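Local coordinates for Endonuclease/exonuclease/phosphatase (Beutenbergia cavernae DSM 12333, PDB 4RUW), which belongs to the endonuclease/exonuclease/phosphatase family, with a DNase I-like domain followed by an Ig-like domain, and carries a bound zinc ion, at residues A[86-91]-A[121-126]; A[79-84]-A[116-121]; A[208-213]-A[246-251]. All coordinates share one frame; numbering follows the deposited sequence. Where two conformers were deposited one is given.

Interaction 1: residues A[86-91]-A[121-126]; sequences AEAPDV and DGYVHT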
loop_
_atom_site.group_PDB
_atom_site.type_symbol
_atom_site.label_atom_id
_atom_site.label_comp_id
_atom_site.label_asym_id
_atom_site.label_seq_id
_atom_site.Cartn_x
_atom_site.Cartn_y
_atom_site.Cartn_z
ATOM N N ALA A 86 0.865 -18.840 -10.299
ATOM C CA ALA A 86 1.910 -18.433 -11.231
ATOM C C ALA A 86 2.846 -17.398 -10.615
ATOM O O ALA A 86 4.048 -17.429 -10.849
ATOM C CB ALA A 86 1.296 -17.894 -12.508
ATOM N N GLU A 87 2.291 -16.482 -9.824
ATOM C CA GLU A 87 3.089 -15.431 -9.200
ATOM C C GLU A 87 3.867 -15.959 -7.989
ATOM O O GLU A 87 4.897 -15.406 -7.605
ATOM C CB GLU A 87 2.201 -14.254 -8.798
ATOM C CG GLU A 87 1.509 -13.555 -9.972
ATOM C CD GLU A 87 2.458 -12.755 -10.857
ATOM O OE1 GLU A 87 3.675 -12.688 -10.560
ATOM O OE2 GLU A 87 1.967 -12.169 -11.850
ATOM N N ALA A 88 3.367 -17.043 -7.400
ATOM C CA ALA A 88 4.036 -17.730 -6.298
ATOM C C ALA A 88 4.501 -16.808 -5.153
ATOM O O ALA A 88 5.642 -16.884 -4.716
ATOM C CB ALA A 88 5.200 -18.557 -6.836
ATOM N N PRO A 89 3.611 -15.939 -4.649
ATOM C CA PRO A 89 4.031 -15.101 -3.521
ATOM C C PRO A 89 4.194 -15.919 -2.237
ATOM O O PRO A 89 3.610 -16.992 -2.087
ATOM C CB PRO A 89 2.859 -14.131 -3.370
ATOM C CG PRO A 89 1.674 -14.918 -3.852
ATOM C CD PRO A 89 2.198 -15.716 -5.008
ATOM N N ASP A 90 4.991 -15.413 -1.310
ATOM C CA ASP A 90 5.065 -16.009 0.012
ATOM C C ASP A 90 3.772 -15.771 0.778
ATOM O O ASP A 90 3.304 -16.646 1.517
ATOM C CB ASP A 90 6.230 -15.398 0.780
ATOM C CG ASP A 90 7.565 -15.850 0.253
ATOM O OD1 ASP A 90 7.918 -17.020 0.500
ATOM O OD2 ASP A 90 8.253 -15.047 -0.414
ATOM N N VAL A 91 3.239 -14.561 0.629
ATOM C CA VAL A 91 2.027 -14.133 1.313
ATOM C C VAL A 91 1.204 -13.335 0.322
ATOM O O VAL A 91 1.752 -12.519 -0.439
ATOM C CB VAL A 91 2.338 -13.242 2.533
ATOM C CG1 VAL A 91 1.054 -12.815 3.225
ATOM C CG2 VAL A 91 3.221 -13.976 3.507
ATOM N N ASP A 121 -0.309 -26.095 -3.726
ATOM C CA ASP A 121 0.721 -25.115 -4.034
ATOM C C ASP A 121 1.351 -24.550 -2.773
ATOM O O ASP A 121 2.215 -23.676 -2.842
ATOM C CB ASP A 121 0.119 -23.997 -4.874
ATOM C CG ASP A 121 -0.532 -24.526 -6.124
ATOM O OD1 ASP A 121 0.221 -25.013 -6.986
ATOM O OD2 ASP A 121 -1.779 -24.483 -6.237
ATOM N N GLY A 122 0.903 -25.044 -1.622
ATOM C CA GLY A 122 1.502 -24.695 -0.350
ATOM C C GLY A 122 0.772 -23.638 0.459
ATOM O O GLY A 122 1.188 -23.333 1.577
ATOM N N TYR A 123 -0.307 -23.074 -0.082
ATOM C CA TYR A 123 -1.029 -22.012 0.621
ATOM C C TYR A 123 -2.013 -22.598 1.610
ATOM O O TYR A 123 -3.224 -22.522 1.425
ATOM C CB TYR A 123 -1.716 -21.066 -0.372
ATOM C CG TYR A 123 -0.709 -20.371 -1.251
ATOM C CD1 TYR A 123 -0.115 -19.174 -0.857
ATOM C CD2 TYR A 123 -0.305 -20.947 -2.451
ATOM C CE1 TYR A 123 0.847 -18.563 -1.648
ATOM C CE2 TYR A 123 0.643 -20.346 -3.247
ATOM C CZ TYR A 123 1.220 -19.160 -2.841
ATOM O OH TYR A 123 2.168 -18.576 -3.640
ATOM N N VAL A 124 -1.476 -23.175 2.677
ATOM C CA VAL A 124 -2.283 -23.927 3.630
ATOM C C VAL A 124 -2.579 -23.144 4.911
ATOM O O VAL A 124 -3.206 -23.665 5.831
ATOM C CB VAL A 124 -1.634 -25.278 3.987
ATOM C CG1 VAL A 124 -1.553 -26.159 2.749
ATOM C CG2 VAL A 124 -0.255 -25.063 4.594
ATOM N N HIS A 125 -2.134 -21.891 4.965
ATOM C CA HIS A 125 -2.416 -21.013 6.099
ATOM C C HIS A 125 -3.240 -19.848 5.589
ATOM O O HIS A 125 -2.748 -19.026 4.822
ATOM C CB HIS A 125 -1.109 -20.536 6.724
ATOM C CG HIS A 125 -0.173 -21.655 7.038
ATOM N ND1 HIS A 125 -0.377 -22.519 8.087
ATOM C CD2 HIS A 125 0.956 -22.079 6.415
ATOM C CE1 HIS A 125 0.588 -23.422 8.111
ATOM N NE2 HIS A 125 1.413 -23.168 7.108
ATOM N N THR A 126 -4.508 -19.803 5.984
ATOM C CA THR A 126 -5.431 -18.802 5.473
ATOM C C THR A 126 -6.231 -18.187 6.611
ATOM O O THR A 126 -6.576 -18.873 7.578
ATOM C CB THR A 126 -6.430 -19.417 4.477
ATOM O OG1 THR A 126 -7.267 -20.359 5.160
ATOM C CG2 THR A 126 -5.702 -20.100 3.329
#
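Tyr123 OH donates a hydrogen bond to the backbone carbonyl Pro89 O, and the distance between these two oxygens is a short 2.6 Å. The hydroxyl comes in on a lone pair, in the carbonyl plane, with a C=O...O angle of 135°. The carbonyl oxygen lies at the edge of the Tyr123 ring and near the ring plane, 3.2 Å from Tyr123 CE1. The proline ring meets the same hydroxyl through Pro89 CD, 3.2 Å from Tyr123 OH. The two side chains cross at about a right angle, and Pro89 touches the tyrosine at its hydroxyl end, with CD also near Tyr123 CZ. Tyr123 CG sits beside the backbone N and anti to the carbonyl carbon (chi1 -62°), which sends the ring across to the other segment. Both segments are helix exits leading into strands of one sheet in the DNase I-like domain. Helix 77-87 gives way at Ala88, which has positive phi, and the chain enters strand 91-98. Helix 110-118 ends in a Schellman motif with Gly122 as its C-prime residue, just before Tyr123 and strand 125-133. The Tyr123 side chain also touches Met152 of strand 146-153, which lies between those two strands. Asp90 points its carboxylate elsewhere, to Arg57 N and His155 NE2.

Interaction 2: residues A[79-84]-A[116-121]; sequences RIAAVI and ELLAAD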
loop_
_atom_site.group_PDB
_atom_site.type_symbol
_atom_site.label_atom_id
_atom_site.label_comp_id
_atom_site.label_asym_id
_atom_site.label_seq_id
_atom_site.Cartn_x
_atom_site.Cartn_y
_atom_site.Cartn_z
ATOM N N ARG A 79 -9.608 -19.228 -11.851
ATOM C CA ARG A 79 -8.895 -18.242 -12.615
ATOM C C ARG A 79 -8.047 -17.350 -11.674
ATOM O O ARG A 79 -6.935 -17.060 -11.941
ATOM C CB ARG A 79 -9.918 -17.456 -13.398
ATOM C CG ARG A 79 -9.395 -16.830 -14.602
ATOM C CD ARG A 79 -10.509 -16.305 -15.464
ATOM N NE ARG A 79 -9.928 -15.379 -16.388
ATOM C CZ ARG A 79 -10.603 -14.586 -17.178
ATOM N NH1 ARG A 79 -11.911 -14.582 -17.177
ATOM N NH2 ARG A 79 -9.976 -13.790 -17.969
ATOM N N ILE A 80 -8.612 -16.974 -10.538
ATOM C CA ILE A 80 -7.896 -16.236 -9.507
ATOM C C ILE A 80 -6.735 -17.080 -8.965
ATOM O O ILE A 80 -5.597 -16.611 -8.855
ATOM C CB ILE A 80 -8.860 -15.845 -8.356
ATOM C CG1 ILE A 80 -9.982 -14.917 -8.859
ATOM C CG2 ILE A 80 -8.099 -15.234 -7.176
ATOM C CD1 ILE A 80 -9.509 -13.649 -9.530
ATOM N N ALA A 81 -7.022 -18.328 -8.619
ATOM C CA ALA A 81 -6.007 -19.201 -8.056
ATOM C C ALA A 81 -4.845 -19.430 -9.014
ATOM O O ALA A 81 -3.701 -19.514 -8.593
ATOM C CB ALA A 81 -6.623 -20.519 -7.639
ATOM N N ALA A 82 -5.141 -19.545 -10.305
ATOM C CA ALA A 82 -4.087 -19.798 -11.287
ATOM C C ALA A 82 -3.105 -18.626 -11.357
ATOM O O ALA A 82 -1.905 -18.824 -11.527
ATOM C CB ALA A 82 -4.678 -20.096 -12.661
ATOM N N VAL A 83 -3.611 -17.405 -11.212
ATOM C CA VAL A 83 -2.739 -16.235 -11.196
ATOM C C VAL A 83 -1.858 -16.240 -9.944
ATOM O O VAL A 83 -0.643 -16.038 -10.026
ATOM C CB VAL A 83 -3.539 -14.924 -11.282
ATOM C CG1 VAL A 83 -2.647 -13.726 -10.973
ATOM C CG2 VAL A 83 -4.177 -14.782 -12.660
ATOM N N ILE A 84 -2.464 -16.479 -8.782
ATOM C CA ILE A 84 -1.693 -16.574 -7.548
ATOM C C ILE A 84 -0.612 -17.655 -7.654
ATOM O O ILE A 84 0.537 -17.424 -7.300
ATOM C CB ILE A 84 -2.604 -16.807 -6.327
ATOM C CG1 ILE A 84 -3.571 -15.627 -6.152
ATOM C CG2 ILE A 84 -1.770 -17.045 -5.075
ATOM C CD1 ILE A 84 -4.699 -15.877 -5.164
ATOM N N GLU A 116 -8.898 -24.693 -1.180
ATOM C CA GLU A 116 -8.877 -25.986 -1.850
ATOM C C GLU A 116 -8.016 -25.932 -3.114
ATOM O O GLU A 116 -7.208 -26.823 -3.368
ATOM C CB GLU A 116 -10.303 -26.412 -2.196
ATOM C CG GLU A 116 -10.390 -27.712 -2.955
ATOM C CD GLU A 116 -11.819 -28.107 -3.234
ATOM O OE1 GLU A 116 -12.585 -27.272 -3.772
ATOM O OE2 GLU A 116 -12.177 -29.250 -2.892
ATOM N N LEU A 117 -8.185 -24.872 -3.891
ATOM C CA LEU A 117 -7.463 -24.720 -5.148
ATOM C C LEU A 117 -5.958 -24.520 -4.983
ATOM O O LEU A 117 -5.191 -24.838 -5.892
ATOM C CB LEU A 117 -8.045 -23.554 -5.948
ATOM C CG LEU A 117 -9.418 -23.811 -6.567
ATOM C CD1 LEU A 117 -10.108 -22.492 -6.848
ATOM C CD2 LEU A 117 -9.279 -24.638 -7.839
ATOM N N LEU A 118 -5.535 -23.989 -3.837
ATOM C CA LEU A 118 -4.142 -23.584 -3.646
ATOM C C LEU A 118 -3.398 -24.424 -2.607
ATOM O O LEU A 118 -2.208 -24.211 -2.379
ATOM C CB LEU A 118 -4.064 -22.091 -3.298
ATOM C CG LEU A 118 -4.381 -21.161 -4.476
ATOM C CD1 LEU A 118 -4.676 -19.747 -4.011
ATOM C CD2 LEU A 118 -3.244 -21.175 -5.499
ATOM N N ALA A 119 -4.082 -25.388 -1.995
ATOM C CA ALA A 119 -3.461 -26.226 -0.971
ATOM C C ALA A 119 -2.218 -26.935 -1.497
ATOM O O ALA A 119 -1.168 -26.939 -0.845
ATOM C CB ALA A 119 -4.456 -27.234 -0.427
ATOM N N ALA A 120 -2.322 -27.524 -2.684
ATOM C CA ALA A 120 -1.209 -28.292 -3.232
ATOM C C ALA A 120 -0.040 -27.390 -3.622
ATOM O O ALA A 120 1.080 -27.855 -3.828
ATOM C CB ALA A 120 -1.672 -29.127 -4.420
ATOM N N ASP A 121 -0.309 -26.095 -3.726
ATOM C CA ASP A 121 0.721 -25.115 -4.034
ATOM C C ASP A 121 1.351 -24.550 -2.773
ATOM O O ASP A 121 2.215 -23.676 -2.842
ATOM C CB ASP A 121 0.119 -23.997 -4.874
ATOM C CG ASP A 121 -0.532 -24.526 -6.124
ATOM O OD1 ASP A 121 0.221 -25.013 -6.986
ATOM O OD2 ASP A 121 -1.779 -24.483 -6.237
#
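Ala81 and Leu117 meet through their beta carbons, with Ala81 CB 3.8 Å from Leu117 CB. The CA atoms of this pair, 6.4 Å apart, are also the nearest across the two segments. The small side chain of Ala81 is consistent with the close approach of helix 77-87 and helix 110-118 here. Leu117 CD1 touches the same methyl; the other apolar contacts run through Leu118. Its branch point reaches that methyl too, with Leu118 CG 3.9 Å from Ala81 CB. Ala81 therefore touches two successive leucines of the facing helix. Leu118 CG lies beside its own backbone N (chi1 -72°), and the two methyls of the fork part ways from there. Leu118 CD1 goes to Ile84, one turn further along helix 77-87, and lies 4.0 Å from Ile84 CD1 and 4.1 Å from Ile84 CG2. The Ile84 and Leu118 side chains cross at about a right angle. The other methyl, Leu118 CD2, touches the Ala81 methyl and lies 3.5 Å from the carbonyl Ala81 O. That is a van der Waals contact.

Polar links lie next to this patch. No hydrogen bond joins the two segments themselves. Arg85, the residue after Ile84, bridges the helices instead: its NE forms a salt bridge with Asp121 OD2, and its NH2 bonds to Leu117 O. The Leu118 side chain also touches Arg85. Across the two segments, then, the contact rests on shape and on the burial of methyl groups, and it joins two helices of the DNase I-like domain. Arg85, just beyond the segment, adds directional bonds, holding Leu117 O and the Asp121 carboxylate.

Interaction 3: residues A[208-213]-A[246-251]; sequences VLVEDQ and QPYSQN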
loop_
_atom_site.group_PDB
_atom_site.type_symbol
_atom_site.label_atom_id
_atom_site.label_comp_id
_atom_site.label_asym_id
_atom_site.label_seq_id
_atom_site.Cartn_x
_atom_site.Cartn_y
_atom_site.Cartn_z
ATOM N N VAL A 208 -18.140 13.173 2.297
ATOM C CA VAL A 208 -18.263 12.406 3.533
ATOM C C VAL A 208 -17.499 11.075 3.455
ATOM O O VAL A 208 -16.917 10.635 4.455
ATOM C CB VAL A 208 -19.732 12.177 3.991
ATOM C CG1 VAL A 208 -20.367 13.487 4.429
ATOM C CG2 VAL A 208 -20.555 11.513 2.901
ATOM N N LEU A 209 -17.472 10.442 2.281
ATOM C CA LEU A 209 -16.703 9.211 2.131
ATOM C C LEU A 209 -15.198 9.459 2.264
ATOM O O LEU A 209 -14.482 8.644 2.844
ATOM C CB LEU A 209 -17.043 8.505 0.817
ATOM C CG LEU A 209 -18.347 7.706 0.880
ATOM C CD1 LEU A 209 -18.822 7.341 -0.516
ATOM C CD2 LEU A 209 -18.171 6.458 1.752
ATOM N N VAL A 210 -14.706 10.576 1.735
ATOM C CA VAL A 210 -13.290 10.909 1.919
ATOM C C VAL A 210 -12.971 11.177 3.400
ATOM O O VAL A 210 -11.916 10.774 3.907
ATOM C CB VAL A 210 -12.862 12.092 1.018
ATOM C CG1 VAL A 210 -11.472 12.600 1.397
ATOM C CG2 VAL A 210 -12.909 11.675 -0.448
ATOM N N GLU A 211 -13.887 11.833 4.109
ATOM C CA GLU A 211 -13.700 11.998 5.548
ATOM C C GLU A 211 -13.644 10.643 6.255
ATOM O O GLU A 211 -12.866 10.453 7.186
ATOM C CB GLU A 211 -14.779 12.898 6.152
ATOM C CG GLU A 211 -14.736 14.338 5.637
ATOM C CD GLU A 211 -13.380 15.023 5.844
ATOM O OE1 GLU A 211 -12.674 14.715 6.828
ATOM O OE2 GLU A 211 -13.017 15.885 5.016
ATOM N N ASP A 212 -14.443 9.687 5.793
ATOM C CA ASP A 212 -14.346 8.336 6.330
ATOM C C ASP A 212 -13.018 7.669 5.969
ATOM O O ASP A 212 -12.428 7.014 6.825
ATOM C CB ASP A 212 -15.524 7.465 5.894
ATOM C CG ASP A 212 -16.808 7.820 6.617
ATOM O OD1 ASP A 212 -16.736 8.468 7.689
ATOM O OD2 ASP A 212 -17.884 7.441 6.119
ATOM N N GLN A 213 -12.545 7.817 4.725
ATOM C CA GLN A 213 -11.230 7.285 4.362
ATOM C C GLN A 213 -10.174 7.761 5.347
ATOM O O GLN A 213 -9.341 6.977 5.810
ATOM C CB GLN A 213 -10.813 7.731 2.964
ATOM C CG GLN A 213 -11.609 7.145 1.821
ATOM C CD GLN A 213 -11.038 7.575 0.489
ATOM O OE1 GLN A 213 -10.697 8.744 0.307
ATOM N NE2 GLN A 213 -10.908 6.633 -0.445
ATOM N N GLN A 246 -11.971 16.463 -7.997
ATOM C CA GLN A 246 -12.669 16.384 -6.727
ATOM C C GLN A 246 -12.145 17.390 -5.729
ATOM O O GLN A 246 -11.130 17.180 -5.136
ATOM C CB GLN A 246 -12.463 15.025 -6.079
ATOM C CG GLN A 246 -13.170 13.878 -6.658
ATOM C CD GLN A 246 -13.048 12.687 -5.775
ATOM O OE1 GLN A 246 -11.991 12.308 -5.405
ATOM N NE2 GLN A 246 -14.169 12.127 -5.411
ATOM N N PRO A 247 -12.859 18.474 -5.498
ATOM C CA PRO A 247 -12.347 19.513 -4.595
ATOM C C PRO A 247 -12.126 19.037 -3.156
ATOM O O PRO A 247 -11.333 19.646 -2.441
ATOM C CB PRO A 247 -13.434 20.602 -4.646
ATOM C CG PRO A 247 -14.651 19.916 -5.172
ATOM C CD PRO A 247 -14.156 18.841 -6.090
ATOM N N TYR A 248 -12.806 17.965 -2.753
ATOM C CA TYR A 248 -12.704 17.448 -1.388
ATOM C C TYR A 248 -11.659 16.336 -1.238
ATOM O O TYR A 248 -11.533 15.736 -0.169
ATOM C CB TYR A 248 -14.069 16.940 -0.907
ATOM C CG TYR A 248 -14.767 16.058 -1.913
ATOM C CD1 TYR A 248 -15.738 16.580 -2.765
ATOM C CD2 TYR A 248 -14.463 14.707 -2.013
ATOM C CE1 TYR A 248 -16.372 15.782 -3.690
ATOM C CE2 TYR A 248 -15.089 13.902 -2.935
ATOM C CZ TYR A 248 -16.050 14.442 -3.769
ATOM O OH TYR A 248 -16.681 13.641 -4.687
ATOM N N SER A 249 -10.919 16.055 -2.304
ATOM C CA SER A 249 -9.911 15.006 -2.259
ATOM C C SER A 249 -8.808 15.370 -1.273
ATOM O O SER A 249 -8.347 16.511 -1.244
ATOM C CB SER A 249 -9.331 14.784 -3.654
ATOM O OG SER A 249 -8.393 13.726 -3.644
ATOM N N GLN A 250 -8.394 14.404 -0.455
ATOM C CA GLN A 250 -7.359 14.664 0.545
ATOM C C GLN A 250 -6.277 13.587 0.534
ATOM O O GLN A 250 -5.787 13.146 1.574
ATOM C CB GLN A 250 -7.985 14.853 1.925
ATOM C CG GLN A 250 -8.849 16.109 1.969
ATOM C CD GLN A 250 -9.558 16.294 3.272
ATOM O OE1 GLN A 250 -8.943 16.652 4.268
ATOM N NE2 GLN A 250 -10.868 16.062 3.276
ATOM N N ASN A 251 -5.892 13.196 -0.675
ATOM C CA ASN A 251 -4.868 12.185 -0.859
ATOM C C ASN A 251 -3.477 12.619 -0.426
ATOM O O ASN A 251 -2.762 11.845 0.201
ATOM C CB ASN A 251 -4.864 11.715 -2.307
ATOM C CG ASN A 251 -6.163 11.046 -2.691
ATOM O OD1 ASN A 251 -6.868 10.501 -1.844
ATOM N ND2 ASN A 251 -6.480 11.072 -3.978
HETATM O O HOH W 1 -9.433 9.931 -1.850
#
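A helix-to-loop contact, part van der Waals and part polar, joins the first half of helix 207-222 to the loop that leads into helix 251-260 in the DNase I-like domain. Val210 carries the van der Waals part. Its CG1 methyl lies 3.5 Å from the backbone Tyr248 O. Its CG2 methyl meets the Tyr248 ring at the edge and in plane, 3.7 Å from Tyr248 CD2. Tyr248 CG stands between its backbone N and carbonyl carbon (chi1 47°), a crowded position that turns the ring edge to the valine. A type I turn from Gln246 to Ser249 carries this tyrosine.

The polar part is a hydrogen bond from Gln250 NE2 to Glu211 OE2, 2.8 Å long. Glu211 OE2 lies close to the amide plane of Gln250, but the amide nitrogen comes from above the carboxylate plane, 40° out of it, and the N-H...O angle is 147°. Lys214 NZ joins the same two side chains through their other oxygens: a salt bridge to Glu211 OE1 and a hydrogen bond to Gln250 OE1. A water adds a further link, donating to Gln213 OE1 at 2.8 Å and to Asn251 OD1 at 2.6 Å.

Gln250 is the N-cap residue of helix 251-260, so the contact sets the start of that helix beside helix 207-222, which follows strand 192-200.

Overall arrangement
Interactions 1 and 2 form one neighbourhood, with centres 8 Å apart. Both use helix 77-87, and they share Asp121. Their segments alternate along the chain. Interaction 2 pairs the two helices, and interaction 1 pairs the exits that lead to strands 91-98 and 125-133 of one sheet. Tyr123 N probably bonds to Leu118 O, which links the two contacts directly. Interaction 3 comes later in the chain, in series with both. Its centre is 35 Å from that of interaction 1, on the opposite side of the chain's centre, and 36 Å from that of interaction 2. All three lie in the DNase I-like domain, interactions 1 and 2 beside one sheet and interaction 3 far from them.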